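Local coordinates for extracellular solute-binding protein family 1 (Alicyclobacillus acidocaldarius subsp. acidocaldarius, PDB 4OVJ), which probably captures an extracellular solute, as in other family 1 solute-binding proteins, and would hand it to a membrane ABC transporter for uptake, at residues A[91-96]-A[123-128]; A[102-107]-A[130-135]; A[241-246]-A[261-266]; A[247-252]-A[271-276]; A[158-163]-A[279-284]. All coordinates share one frame; numbering follows the deposited sequence.

Interaction 1. Residues A[91-96]-A[123-128]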
# COMPACT_ATOMS: atom_id res chain seq x y z
N TYR A 91 -3.72 -11.48 9.19
CA TYR A 91 -3.75 -12.33 10.37
C TYR A 91 -3.98 -11.62 11.70
O TYR A 91 -4.21 -12.27 12.73
CB TYR A 91 -2.44 -13.10 10.45
CG TYR A 91 -2.26 -14.13 9.36
CD1 TYR A 91 -3.18 -15.16 9.19
CD2 TYR A 91 -1.20 -14.07 8.49
CE1 TYR A 91 -3.02 -16.10 8.19
CE2 TYR A 91 -1.02 -15.00 7.49
CZ TYR A 91 -1.93 -16.02 7.34
OH TYR A 91 -1.74 -16.93 6.34
N ILE A 92 -3.95 -10.30 11.69
CA ILE A 92 -4.00 -9.57 12.95
C ILE A 92 -5.32 -9.80 13.70
O ILE A 92 -5.31 -9.93 14.92
CB ILE A 92 -3.68 -8.06 12.75
CG1 ILE A 92 -3.48 -7.39 14.11
CG2 ILE A 92 -4.75 -7.37 11.92
CD1 ILE A 92 -2.81 -6.03 14.01
N ASP A 93 -6.44 -9.90 12.97
CA ASP A 93 -7.73 -10.12 13.62
C ASP A 93 -7.70 -11.42 14.41
O ASP A 93 -8.15 -11.46 15.57
CB ASP A 93 -8.87 -10.17 12.60
CG ASP A 93 -10.22 -10.48 13.24
OD1 ASP A 93 -10.82 -9.55 13.83
OD2 ASP A 93 -10.69 -11.64 13.15
N ALA A 94 -7.20 -12.47 13.78
CA ALA A 94 -7.18 -13.80 14.41
C ALA A 94 -6.35 -13.79 15.69
O ALA A 94 -6.82 -14.23 16.75
CB ALA A 94 -6.66 -14.84 13.43
N TYR A 95 -5.13 -13.26 15.61
CA TYR A 95 -4.24 -13.20 16.78
C TYR A 95 -4.83 -12.32 17.89
O TYR A 95 -4.76 -12.68 19.07
CB TYR A 95 -2.84 -12.73 16.37
CG TYR A 95 -2.02 -13.84 15.77
CD1 TYR A 95 -2.07 -14.13 14.42
CD2 TYR A 95 -1.21 -14.64 16.56
CE1 TYR A 95 -1.32 -15.16 13.86
CE2 TYR A 95 -0.46 -15.67 16.02
CZ TYR A 95 -0.52 -15.93 14.67
OH TYR A 95 0.20 -16.97 14.13
N ALA A 96 -5.42 -11.19 17.51
CA ALA A 96 -5.99 -10.24 18.46
C ALA A 96 -7.18 -10.85 19.19
O ALA A 96 -7.28 -10.74 20.40
CB ALA A 96 -6.42 -8.97 17.75
N GLY A 123 -4.63 -0.99 12.55
CA GLY A 123 -4.19 -1.91 13.60
C GLY A 123 -5.23 -2.15 14.68
O GLY A 123 -4.97 -2.88 15.63
N TYR A 124 -6.41 -1.54 14.54
CA TYR A 124 -7.48 -1.67 15.54
C TYR A 124 -8.35 -2.90 15.27
O TYR A 124 -8.69 -3.21 14.12
CB TYR A 124 -8.37 -0.42 15.60
CG TYR A 124 -7.91 0.63 16.58
CD1 TYR A 124 -6.88 1.50 16.27
CD2 TYR A 124 -8.53 0.75 17.83
CE1 TYR A 124 -6.47 2.47 17.17
CE2 TYR A 124 -8.12 1.72 18.74
CZ TYR A 124 -7.09 2.58 18.40
OH TYR A 124 -6.68 3.53 19.30
N ILE A 125 -8.67 -3.60 16.34
CA ILE A 125 -9.65 -4.68 16.31
C ILE A 125 -10.55 -4.45 17.52
O ILE A 125 -10.06 -4.35 18.64
CB ILE A 125 -8.97 -6.07 16.41
CG1 ILE A 125 -7.97 -6.30 15.25
CG2 ILE A 125 -10.01 -7.18 16.42
CD1 ILE A 125 -8.61 -6.49 13.89
N ASP A 126 -11.85 -4.32 17.30
CA ASP A 126 -12.82 -4.16 18.41
C ASP A 126 -12.36 -3.20 19.51
O ASP A 126 -12.38 -3.54 20.70
CB ASP A 126 -13.13 -5.52 19.04
CG ASP A 126 -13.76 -6.49 18.06
OD1 ASP A 126 -14.40 -6.04 17.09
OD2 ASP A 126 -13.62 -7.71 18.28
N GLY A 127 -11.91 -2.01 19.12
CA GLY A 127 -11.58 -0.94 20.07
C GLY A 127 -10.18 -0.96 20.66
O GLY A 127 -9.79 -0.01 21.33
N GLY A 128 -9.43 -2.03 20.42
CA GLY A 128 -8.06 -2.13 20.91
C GLY A 128 -7.10 -1.96 19.75
O GLY A 128 -7.46 -2.26 18.60

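Interaction 2. Residues A[102-107]-A[130-135]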
# COMPACT_ATOMS: atom_id res chain seq x y z
N LEU A 102 -0.86 -7.74 22.73
CA LEU A 102 -0.98 -6.68 23.70
C LEU A 102 -1.73 -5.49 23.11
O LEU A 102 -1.47 -5.07 21.99
CB LEU A 102 0.41 -6.22 24.15
CG LEU A 102 0.48 -5.29 25.35
CD1 LEU A 102 0.04 -6.00 26.61
CD2 LEU A 102 1.90 -4.79 25.49
N ASN A 103 -2.67 -4.97 23.88
CA ASN A 103 -3.36 -3.74 23.49
C ASN A 103 -2.42 -2.56 23.70
O ASN A 103 -2.02 -2.26 24.83
CB ASN A 103 -4.66 -3.56 24.30
CG ASN A 103 -5.52 -2.42 23.79
OD1 ASN A 103 -5.12 -1.63 22.95
ND2 ASN A 103 -6.71 -2.32 24.34
N LEU A 104 -2.06 -1.92 22.60
CA LEU A 104 -1.10 -0.83 22.57
C LEU A 104 -1.74 0.54 22.71
O LEU A 104 -1.04 1.55 22.75
CB LEU A 104 -0.28 -0.88 21.26
CG LEU A 104 0.35 -2.24 20.91
CD1 LEU A 104 1.04 -2.17 19.55
CD2 LEU A 104 1.29 -2.71 22.00
N LYS A 105 -3.07 0.58 22.78
CA LYS A 105 -3.77 1.86 22.87
C LYS A 105 -3.30 2.60 24.12
O LYS A 105 -3.30 2.05 25.22
CB LYS A 105 -5.29 1.67 22.90
CG LYS A 105 -6.10 2.97 22.91
CD LYS A 105 -7.58 2.67 23.10
CE LYS A 105 -8.38 3.89 23.51
NZ LYS A 105 -8.67 4.75 22.33
N GLY A 106 -2.85 3.83 23.91
CA GLY A 106 -2.38 4.67 25.00
C GLY A 106 -1.09 4.21 25.67
O GLY A 106 -0.78 4.66 26.78
N ALA A 107 -0.34 3.33 25.01
CA ALA A 107 0.91 2.82 25.57
C ALA A 107 1.82 3.98 25.89
O ALA A 107 2.06 4.83 25.04
CB ALA A 107 1.60 1.88 24.58
N TYR A 130 -3.79 -3.33 18.21
CA TYR A 130 -2.99 -4.55 18.36
C TYR A 130 -1.75 -4.65 17.48
O TYR A 130 -0.97 -5.60 17.59
CB TYR A 130 -3.90 -5.77 18.19
CG TYR A 130 -4.93 -5.81 19.29
CD1 TYR A 130 -4.57 -6.19 20.58
CD2 TYR A 130 -6.25 -5.44 19.06
CE1 TYR A 130 -5.50 -6.23 21.60
CE2 TYR A 130 -7.18 -5.47 20.07
CZ TYR A 130 -6.81 -5.86 21.34
OH TYR A 130 -7.74 -5.89 22.34
N GLY A 131 -1.57 -3.67 16.62
CA GLY A 131 -0.37 -3.59 15.80
C GLY A 131 -0.22 -2.17 15.31
O GLY A 131 -1.20 -1.47 15.11
N ILE A 132 1.02 -1.76 15.12
CA ILE A 132 1.30 -0.45 14.54
C ILE A 132 1.98 -0.65 13.17
O ILE A 132 2.98 -1.36 13.06
CB ILE A 132 2.16 0.40 15.48
CG1 ILE A 132 1.40 0.57 16.82
CG2 ILE A 132 2.42 1.75 14.84
CD1 ILE A 132 2.18 1.28 17.89
N PRO A 133 1.39 -0.06 12.11
CA PRO A 133 2.00 -0.21 10.79
C PRO A 133 3.43 0.27 10.82
O PRO A 133 3.73 1.28 11.47
CB PRO A 133 1.12 0.69 9.91
CG PRO A 133 -0.20 0.67 10.57
CD PRO A 133 0.12 0.69 12.04
N ASN A 134 4.31 -0.46 10.15
CA ASN A 134 5.73 -0.11 10.18
C ASN A 134 6.21 0.59 8.90
O ASN A 134 7.29 1.18 8.89
CB ASN A 134 6.59 -1.33 10.53
CG ASN A 134 6.48 -2.47 9.54
OD1 ASN A 134 6.02 -2.32 8.41
ND2 ASN A 134 6.91 -3.66 9.98
N ALA A 135 5.41 0.53 7.85
CA ALA A 135 5.76 1.13 6.57
C ALA A 135 4.50 1.27 5.74
O ALA A 135 3.51 0.58 5.97
CB ALA A 135 6.79 0.30 5.84
O HOH W 1 0.34 -5.75 20.03

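Interaction 3. Residues A[241-246]-A[261-266]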
# COMPACT_ATOMS: atom_id res chain seq x y z
N GLN A 241 4.23 -6.18 -15.59
CA GLN A 241 4.17 -5.52 -14.28
C GLN A 241 4.51 -4.06 -14.50
O GLN A 241 5.21 -3.71 -15.43
CB GLN A 241 5.19 -6.16 -13.32
CG GLN A 241 5.18 -5.61 -11.89
CD GLN A 241 4.02 -6.15 -11.07
OE1 GLN A 241 3.13 -5.39 -10.65
NE2 GLN A 241 4.02 -7.46 -10.83
N THR A 242 4.02 -3.20 -13.61
CA THR A 242 4.49 -1.83 -13.59
C THR A 242 6.01 -1.79 -13.51
O THR A 242 6.62 -2.54 -12.73
CB THR A 242 3.89 -1.08 -12.38
OG1 THR A 242 2.48 -0.99 -12.57
CG2 THR A 242 4.47 0.30 -12.24
N ALA A 243 6.61 -0.92 -14.32
CA ALA A 243 8.04 -0.67 -14.32
C ALA A 243 8.87 -1.77 -15.00
O ALA A 243 10.08 -1.63 -15.12
CB ALA A 243 8.55 -0.39 -12.90
N ASP A 244 8.20 -2.82 -15.49
CA ASP A 244 8.81 -3.85 -16.34
C ASP A 244 9.15 -3.21 -17.68
O ASP A 244 8.53 -2.23 -18.07
CB ASP A 244 7.78 -4.98 -16.57
CG ASP A 244 8.38 -6.22 -17.21
OD1 ASP A 244 9.03 -7.00 -16.47
OD2 ASP A 244 8.19 -6.43 -18.44
N PRO A 245 10.11 -3.78 -18.43
CA PRO A 245 10.32 -3.29 -19.81
C PRO A 245 9.08 -3.29 -20.72
O PRO A 245 9.04 -2.53 -21.66
CB PRO A 245 11.37 -4.25 -20.36
CG PRO A 245 12.13 -4.70 -19.17
CD PRO A 245 11.11 -4.80 -18.06
N THR A 246 8.07 -4.11 -20.41
CA THR A 246 6.82 -4.12 -21.17
C THR A 246 5.84 -2.98 -20.82
O THR A 246 4.80 -2.87 -21.46
CB THR A 246 6.07 -5.44 -20.96
OG1 THR A 246 5.80 -5.62 -19.57
CG2 THR A 246 6.89 -6.60 -21.49
N VAL A 261 2.96 4.34 -5.24
CA VAL A 261 3.97 5.38 -5.25
C VAL A 261 5.40 4.82 -5.16
O VAL A 261 6.32 5.43 -5.69
CB VAL A 261 3.70 6.45 -4.17
CG1 VAL A 261 4.01 5.93 -2.78
CG2 VAL A 261 4.50 7.71 -4.47
N ASN A 262 5.55 3.65 -4.55
CA ASN A 262 6.84 2.97 -4.42
C ASN A 262 7.54 2.73 -5.75
O ASN A 262 8.76 2.66 -5.80
CB ASN A 262 6.68 1.62 -3.69
CG ASN A 262 6.11 0.50 -4.56
OD1 ASN A 262 4.91 0.44 -4.81
ND2 ASN A 262 6.98 -0.42 -5.01
N TYR A 263 6.75 2.62 -6.82
CA TYR A 263 7.30 2.38 -8.14
C TYR A 263 8.09 3.56 -8.71
O TYR A 263 8.80 3.38 -9.70
CB TYR A 263 6.20 1.99 -9.14
CG TYR A 263 5.75 0.56 -9.00
CD1 TYR A 263 6.61 -0.48 -9.32
CD2 TYR A 263 4.47 0.24 -8.59
CE1 TYR A 263 6.22 -1.80 -9.21
CE2 TYR A 263 4.06 -1.08 -8.47
CZ TYR A 263 4.95 -2.09 -8.78
OH TYR A 263 4.57 -3.41 -8.69
N VAL A 264 7.98 4.75 -8.11
CA VAL A 264 8.68 5.90 -8.70
C VAL A 264 10.19 5.68 -8.75
O VAL A 264 10.84 6.13 -9.69
CB VAL A 264 8.32 7.25 -8.04
CG1 VAL A 264 8.88 7.35 -6.64
CG2 VAL A 264 8.85 8.41 -8.89
N VAL A 265 10.76 4.99 -7.76
CA VAL A 265 12.21 4.79 -7.75
C VAL A 265 12.62 3.91 -8.93
O VAL A 265 13.52 4.27 -9.69
CB VAL A 265 12.70 4.16 -6.42
CG1 VAL A 265 14.13 3.66 -6.55
CG2 VAL A 265 12.56 5.17 -5.30
N SER A 266 11.93 2.78 -9.10
CA SER A 266 12.18 1.88 -10.22
C SER A 266 11.96 2.57 -11.57
O SER A 266 12.80 2.47 -12.45
CB SER A 266 11.28 0.64 -10.16
OG SER A 266 11.56 -0.11 -9.00

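Interaction 4. Residues A[247-252]-A[271-276]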
# COMPACT_ATOMS: atom_id res chain seq x y z
N ASP A 247 6.16 -2.19 -19.80
CA ASP A 247 5.35 -1.05 -19.38
C ASP A 247 5.54 0.07 -20.41
O ASP A 247 6.68 0.48 -20.65
CB ASP A 247 5.79 -0.62 -17.98
CG ASP A 247 5.00 0.55 -17.42
OD1 ASP A 247 4.30 1.28 -18.18
OD2 ASP A 247 5.10 0.75 -16.19
N PRO A 248 4.45 0.56 -21.03
CA PRO A 248 4.65 1.62 -22.04
C PRO A 248 5.34 2.87 -21.53
O PRO A 248 5.94 3.62 -22.32
CB PRO A 248 3.24 1.98 -22.51
CG PRO A 248 2.31 1.04 -21.86
CD PRO A 248 3.04 0.14 -20.93
N MSE A 249 5.25 3.13 -20.23
CA MSE A 249 5.97 4.28 -19.68
C MSE A 249 7.46 4.07 -19.75
O MSE A 249 8.22 4.98 -20.09
CB MSE A 249 5.50 4.54 -18.26
CG MSE A 249 5.77 6.01 -18.01
SE MSE A 249 4.96 6.50 -16.32
CE MSE A 249 5.78 8.27 -16.36
N VAL A 250 7.91 2.85 -19.45
CA VAL A 250 9.33 2.48 -19.56
C VAL A 250 9.80 2.56 -21.02
O VAL A 250 10.96 2.90 -21.29
CB VAL A 250 9.57 1.08 -18.95
CG1 VAL A 250 10.98 0.59 -19.21
CG2 VAL A 250 9.29 1.11 -17.45
N GLN A 251 8.91 2.25 -21.95
CA GLN A 251 9.23 2.30 -23.38
C GLN A 251 9.19 3.71 -23.97
O GLN A 251 9.53 3.91 -25.14
CB GLN A 251 8.27 1.42 -24.15
CG GLN A 251 8.30 -0.03 -23.71
CD GLN A 251 7.27 -0.86 -24.43
OE1 GLN A 251 6.52 -0.36 -25.26
NE2 GLN A 251 7.24 -2.14 -24.13
N GLY A 252 8.74 4.67 -23.18
CA GLY A 252 8.59 6.05 -23.64
C GLY A 252 7.36 6.32 -24.48
O GLY A 252 7.25 7.37 -25.11
N MSE A 271 14.67 5.76 -16.93
CA MSE A 271 14.51 6.83 -17.91
C MSE A 271 15.08 8.12 -17.43
O MSE A 271 15.07 8.40 -16.25
CB MSE A 271 13.03 7.01 -18.25
CG MSE A 271 12.17 7.47 -17.06
SE MSE A 271 10.25 7.12 -17.34
CE MSE A 271 10.20 5.16 -17.15
N THR A 272 15.57 8.94 -18.36
CA THR A 272 16.18 10.20 -17.97
C THR A 272 15.16 11.33 -17.77
O THR A 272 15.46 12.31 -17.10
CB THR A 272 17.25 10.65 -18.97
OG1 THR A 272 16.79 10.41 -20.29
CG2 THR A 272 18.53 9.86 -18.75
N ARG A 273 13.98 11.21 -18.36
CA ARG A 273 12.95 12.22 -18.18
C ARG A 273 12.51 12.28 -16.74
O ARG A 273 12.34 11.25 -16.09
CB ARG A 273 11.76 11.96 -19.10
CG ARG A 273 11.06 10.63 -18.88
CD ARG A 273 10.03 10.49 -19.96
NE ARG A 273 9.40 9.19 -19.99
CZ ARG A 273 8.17 8.96 -20.42
NH1 ARG A 273 7.40 9.95 -20.83
NH2 ARG A 273 7.70 7.72 -20.46
N SER A 274 12.35 13.49 -16.24
CA SER A 274 12.01 13.70 -14.84
C SER A 274 10.56 13.36 -14.57
O SER A 274 9.65 13.84 -15.26
CB SER A 274 12.27 15.15 -14.46
OG SER A 274 13.64 15.44 -14.65
N LEU A 275 10.35 12.54 -13.55
CA LEU A 275 9.02 12.15 -13.13
C LEU A 275 8.59 12.90 -11.87
O LEU A 275 9.41 13.23 -11.01
CB LEU A 275 8.98 10.66 -12.84
CG LEU A 275 9.40 9.76 -13.99
CD1 LEU A 275 9.22 8.29 -13.60
CD2 LEU A 275 8.64 10.08 -15.27
N ALA A 276 7.31 13.21 -11.81
CA ALA A 276 6.71 13.86 -10.66
C ALA A 276 5.48 13.07 -10.23
O ALA A 276 5.03 12.17 -10.94
CB ALA A 276 6.35 15.30 -10.98

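Interaction 5. Residues A[158-163]-A[279-284]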
# COMPACT_ATOMS: atom_id res chain seq x y z
N VAL A 158 -6.75 16.74 -9.21
CA VAL A 158 -7.87 17.11 -10.06
C VAL A 158 -8.96 16.05 -9.99
O VAL A 158 -8.74 14.96 -9.48
CB VAL A 158 -7.44 17.30 -11.53
CG1 VAL A 158 -6.54 18.52 -11.68
CG2 VAL A 158 -6.75 16.06 -12.06
N SER A 159 -10.13 16.38 -10.53
CA SER A 159 -11.21 15.41 -10.66
C SER A 159 -10.94 14.48 -11.84
O SER A 159 -10.14 14.79 -12.72
CB SER A 159 -12.53 16.10 -10.90
OG SER A 159 -12.52 16.69 -12.18
N TRP A 160 -11.65 13.36 -11.87
CA TRP A 160 -11.52 12.43 -13.00
C TRP A 160 -11.83 13.11 -14.34
O TRP A 160 -11.13 12.90 -15.33
CB TRP A 160 -12.47 11.24 -12.82
CG TRP A 160 -12.05 10.25 -11.78
CD1 TRP A 160 -12.70 9.96 -10.63
CD2 TRP A 160 -10.92 9.37 -11.83
NE1 TRP A 160 -12.05 8.99 -9.94
CE2 TRP A 160 -10.95 8.60 -10.66
CE3 TRP A 160 -9.88 9.17 -12.75
CZ2 TRP A 160 -9.99 7.63 -10.38
CZ3 TRP A 160 -8.93 8.21 -12.47
CH2 TRP A 160 -8.99 7.44 -11.30
N GLN A 161 -12.88 13.93 -14.39
CA GLN A 161 -13.22 14.62 -15.65
C GLN A 161 -12.18 15.68 -16.02
O GLN A 161 -11.83 15.84 -17.18
CB GLN A 161 -14.63 15.19 -15.59
CG GLN A 161 -15.71 14.11 -15.65
CD GLN A 161 -15.78 13.46 -17.03
OE1 GLN A 161 -15.72 14.15 -18.05
NE2 GLN A 161 -15.85 12.12 -17.08
N GLN A 162 -11.66 16.40 -15.03
CA GLN A 162 -10.59 17.34 -15.30
C GLN A 162 -9.34 16.62 -15.81
O GLN A 162 -8.68 17.08 -16.73
CB GLN A 162 -10.25 18.16 -14.06
CG GLN A 162 -11.35 19.14 -13.64
CD GLN A 162 -11.15 19.72 -12.24
OE1 GLN A 162 -10.42 19.18 -11.40
NE2 GLN A 162 -11.83 20.82 -11.98
N TRP A 163 -9.04 15.49 -15.20
CA TRP A 163 -7.93 14.66 -15.60
C TRP A 163 -8.08 14.17 -17.05
O TRP A 163 -7.13 14.25 -17.82
CB TRP A 163 -7.78 13.49 -14.62
CG TRP A 163 -6.59 12.63 -14.85
CD1 TRP A 163 -6.60 11.28 -15.06
CD2 TRP A 163 -5.22 13.03 -14.87
NE1 TRP A 163 -5.31 10.82 -15.19
CE2 TRP A 163 -4.45 11.87 -15.08
CE3 TRP A 163 -4.56 14.26 -14.71
CZ2 TRP A 163 -3.06 11.90 -15.14
CZ3 TRP A 163 -3.17 14.28 -14.77
CH2 TRP A 163 -2.44 13.11 -15.00
N LEU A 279 -1.41 13.27 -6.27
CA LEU A 279 -2.43 12.40 -5.70
C LEU A 279 -3.42 12.00 -6.80
O LEU A 279 -3.65 12.77 -7.74
CB LEU A 279 -3.18 13.09 -4.56
CG LEU A 279 -2.31 13.42 -3.35
CD1 LEU A 279 -3.14 14.22 -2.34
CD2 LEU A 279 -1.72 12.17 -2.71
N PRO A 280 -4.01 10.81 -6.70
CA PRO A 280 -4.91 10.36 -7.76
C PRO A 280 -6.21 11.17 -7.83
O PRO A 280 -6.59 11.84 -6.86
CB PRO A 280 -5.17 8.89 -7.44
CG PRO A 280 -4.54 8.61 -6.14
CD PRO A 280 -3.83 9.81 -5.63
N PRO A 281 -6.87 11.14 -8.99
CA PRO A 281 -7.99 12.05 -9.18
C PRO A 281 -9.17 11.78 -8.29
O PRO A 281 -9.35 10.66 -7.80
CB PRO A 281 -8.38 11.83 -10.64
CG PRO A 281 -7.16 11.34 -11.29
CD PRO A 281 -6.50 10.48 -10.25
N THR A 282 -9.96 12.82 -8.08
CA THR A 282 -11.10 12.77 -7.20
C THR A 282 -12.42 12.64 -7.95
O THR A 282 -12.51 12.92 -9.15
CB THR A 282 -11.15 14.05 -6.33
OG1 THR A 282 -11.25 15.20 -7.17
CG2 THR A 282 -9.91 14.15 -5.48
N GLN A 283 -13.46 12.23 -7.21
CA GLN A 283 -14.81 12.16 -7.73
C GLN A 283 -15.66 13.27 -7.11
O GLN A 283 -15.98 13.21 -5.94
CB GLN A 283 -15.44 10.82 -7.40
CG GLN A 283 -16.89 10.69 -7.82
CD GLN A 283 -17.09 10.93 -9.30
OE1 GLN A 283 -16.49 10.24 -10.12
NE2 GLN A 283 -17.91 11.91 -9.64
N PRO A 284 -16.09 14.25 -7.91
CA PRO A 284 -17.00 15.26 -7.39
C PRO A 284 -18.30 14.65 -6.89
O PRO A 284 -18.86 13.76 -7.54
CB PRO A 284 -17.20 16.19 -8.58
CG PRO A 284 -15.94 16.04 -9.38
CD PRO A 284 -15.59 14.59 -9.26
O HOH W 2 -5.26 14.17 -9.52

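Interaction 1. Residues A[91-96]-A[123-128]
G123, which opens the second segment, meets the first turn of helix 92-98 through its carbonyl: G123 O lies 4.1 Å from I92 CD1, a loose van der Waals approach. The reach of I92 follows from its torsions, since CG1 is anti to the backbone N (chi1 -169°) and the chain runs on extended to CD1. I125 carries most of the contact and buries far more surface than any other residue here. Its CG1 stands anti to the carbonyl carbon (chi1 -59°), and a bend at chi2 (-70°) then carries I125 CD1 to 3.7 Å from D93 CA. The CG1 of the same side chain rests on the helix one turn further along, I125 CG1 being 4.0 Å from A96 CB. Its other branch, I125 CG2, packs 3.6 Å from D93 OD1, the two side chains crossing at about a right angle. That carboxylate is not left to an apolar neighbour alone, because D93 OD1 also forms a salt bridge with K97, whose side chain touches both I125 and D126. Beyond I125 the chain reverses: G128 N donates to I125 O at 3.0 Å, and I125 N donates back to G128 O at 2.9 Å. This reciprocal pair closes a type I' turn through D126 and G127, both with positive phi, the signature of a two-residue beta-hairpin whose first strand packs I125 against the start of helix 92-98.

Interaction 2. Residues A[102-107]-A[130-135]
The first shell is the aromatic ring of Y130 laid along the backbone of L102 and N103. Y130 CD1 comes within 3.6 Å of L102 O, and Y130 CE1 lies 3.8 Å from N103 CA, both approached obliquely to the ring. Although the side chain of Y130 leaves the backbone pointing away from 102-107, CG anti to the carbonyl carbon (chi1 -64°) brings the end of the ring back to that chain. A second patch is aliphatic: L104 CD1 touches I132 CG1 at 3.9 Å, the side chains crossing obliquely. An alanine in place of Y130 would remove the ring and would probably leave the backbone at L102 and N103 without most of its packing from this strand. Between the backbones sits one water, within hydrogen-bonding distance of both carbonyls, 2.8 Å from L102 O and 2.8 Å from Y130 O. In the next shell, N103 OD1 accepts from K105 N at 3.0 Å, the donor standing 39° above the carbonyl plane; this Asx turn shapes the chain, and the same oxygen also accepts from L129 N. A type II turn follows, with A107 N donating to L104 O at 3.0 Å. Further out, backbone bonds tie L102 to I300, L104 to L129 and I132 to W298, while I110, I115 and L318 touch I132. The contact thus fits an irregular segment, held by an Asx turn, against the start of strand 128-144 in the mixed sheet of a periplasmic-binding-protein-type fold.

Interaction 3. Residues A[241-246]-A[261-266]
A type II beta turn, Q241 to D244, packs against the N-terminal part of helix 263-269, and Y263 is the surface on which it rests. The turn is closed by D244 N donating to Q241 O at 3.1 Å, with A243 at its third position in a positive-phi conformation (phi 76°). T242 makes the central contact. Its methyl is anti to the backbone N and sits over one face of the Y263 ring, T242 CG2 lying 3.6 Å from the ring centroid and 17° off the normal, a CH-pi arrangement. The opposite face is covered by N262 ND2 of the same segment, 4.2 Å above the plane and over the ring centre, so that the phenol is held between a methyl and an amide nitrogen. Turning the methyl to the ring directs T242 OG1 elsewhere, to a hydrogen bond with E257. A243 CB approaches the ring obliquely and lies 4.0 Å from S266 CB. At the ring's far end, Q241 bends at chi2 (77°) to bring its amide to the phenol tip, and Q241 OE1 lies 3.1 Å from Y263 OH, the two planes nearly aligned. Just beyond the turn, the bond from T246 N to D244 OD2 makes an Asx turn, and T246 OG1 donates to the same oxygen. Chemically, then, this surface contact probably rests mainly on CH-pi and van der Waals packing, and so on shape more than on charge.

Interaction 4. Residues A[247-252]-A[271-276]
One backbone carbonyl, M249 O, accepts two bonds of different origin. G252 N closes a type I turn on it, and R273 NH2, from the other segment, reaches M249 O at 2.8 Å. The second bond uses a carbonyl lone pair and lies almost in the guanidinium plane, although its N-H...O angle of 139° is bent. R273 gets there with its chain extended from CG to NE. The guanidinium has further work: NH1 forms salt bridges with D255 and D144, and NH2 also bonds to S254 O, so the acidic neighbours would probably balance its charge and hold its orientation.

Van der Waals packing flanks the bond. The selenomethionine side chain at M249, extended beyond CG, meets L275 tip to tip, M249 CE standing 3.6 Å from L275 CD2. The other selenomethionine, M271, bends at chi3 (72°) and sets its methyl against the turn backbone, M271 CE being 3.5 Å from M249 O and 3.7 Å from V250 CA. Within 247-252, D247 OD1 accepts from M249 N at 2.9 Å. An Asx turn leading into a type I turn, its carbonyl held by an arginine from the approach to strand 275-278, thus joins the loop before strand 256-260 to the start of strand 275-278.

Interaction 5. Residues A[158-163]-A[279-284]
Backbone hydrogen bonds set the register. T282 N donates to V158 O at 2.8 Å, in the carbonyl plane and on a lone pair, and W160 N donates to T282 O at 2.9 Å. Together they make a single beta bridge pairing S159 with T282, accompanied by a CA-H...O contact of 3.2 Å from S159 CA to T282 O. A water extends the link, accepting from V158 N and donating to L279 O.

Helix capping comes next. S159 is the N-cap of helix 160-174: Q162 N donates to S159 OG at 3.0 Å, and S159 N donates to Q162 OE1 at 2.9 Å with an almost straight N-H...O angle of 176°. This reciprocal pair is a capping box.

In the CH-pi packing, P281 meets two indoles through neighbouring atoms, the contact with W160 being much the larger. P281 CB lies over the six-membered ring of W160, 3.9 Å from its centroid and 20° off the normal, while P281 CG lies over the five-membered ring of W163, 4.1 Å from that centroid. Smaller apolar contact comes from P284 CG against S159 CB at 3.7 Å.

Outside partners fix the indoles: W160 NE1 bonds to Q194 and W163 NE1 to E179, while Y220 meets W160 edge-to-face. An alanine in place of W160 would remove the indole and would probably leave P281 poorly packed on one side and Q194 without this donor. The whole is a helix N-terminus whose capping box and single beta bridge join helix 160-174 to the proline-rich loop 279-284, with P281 lying over one face of each of two indoles.

Overall arrangement
Two groups of contacts lie far apart. Interactions 1 and 2 have centres 10 Å apart and touch through the pairing of strands 124-125 and 128-144; their segments alternate along the chain. Interactions 3 and 4, 9 Å apart, also alternate and meet where P245 O approaches Q251 NE2. They lie on the opposite side of the chain's centre from the first pair, 31 to 41 Å away between centres. Interaction 5, about 22 Å from each of interactions 3 and 4, spans both in sequence, as 158-163 precedes and 279-284 follows them. Long strand 128-144 pairs with both 124-125 and 275-278, connecting these regions, consistent with the two-lobed build of solute-binding proteins.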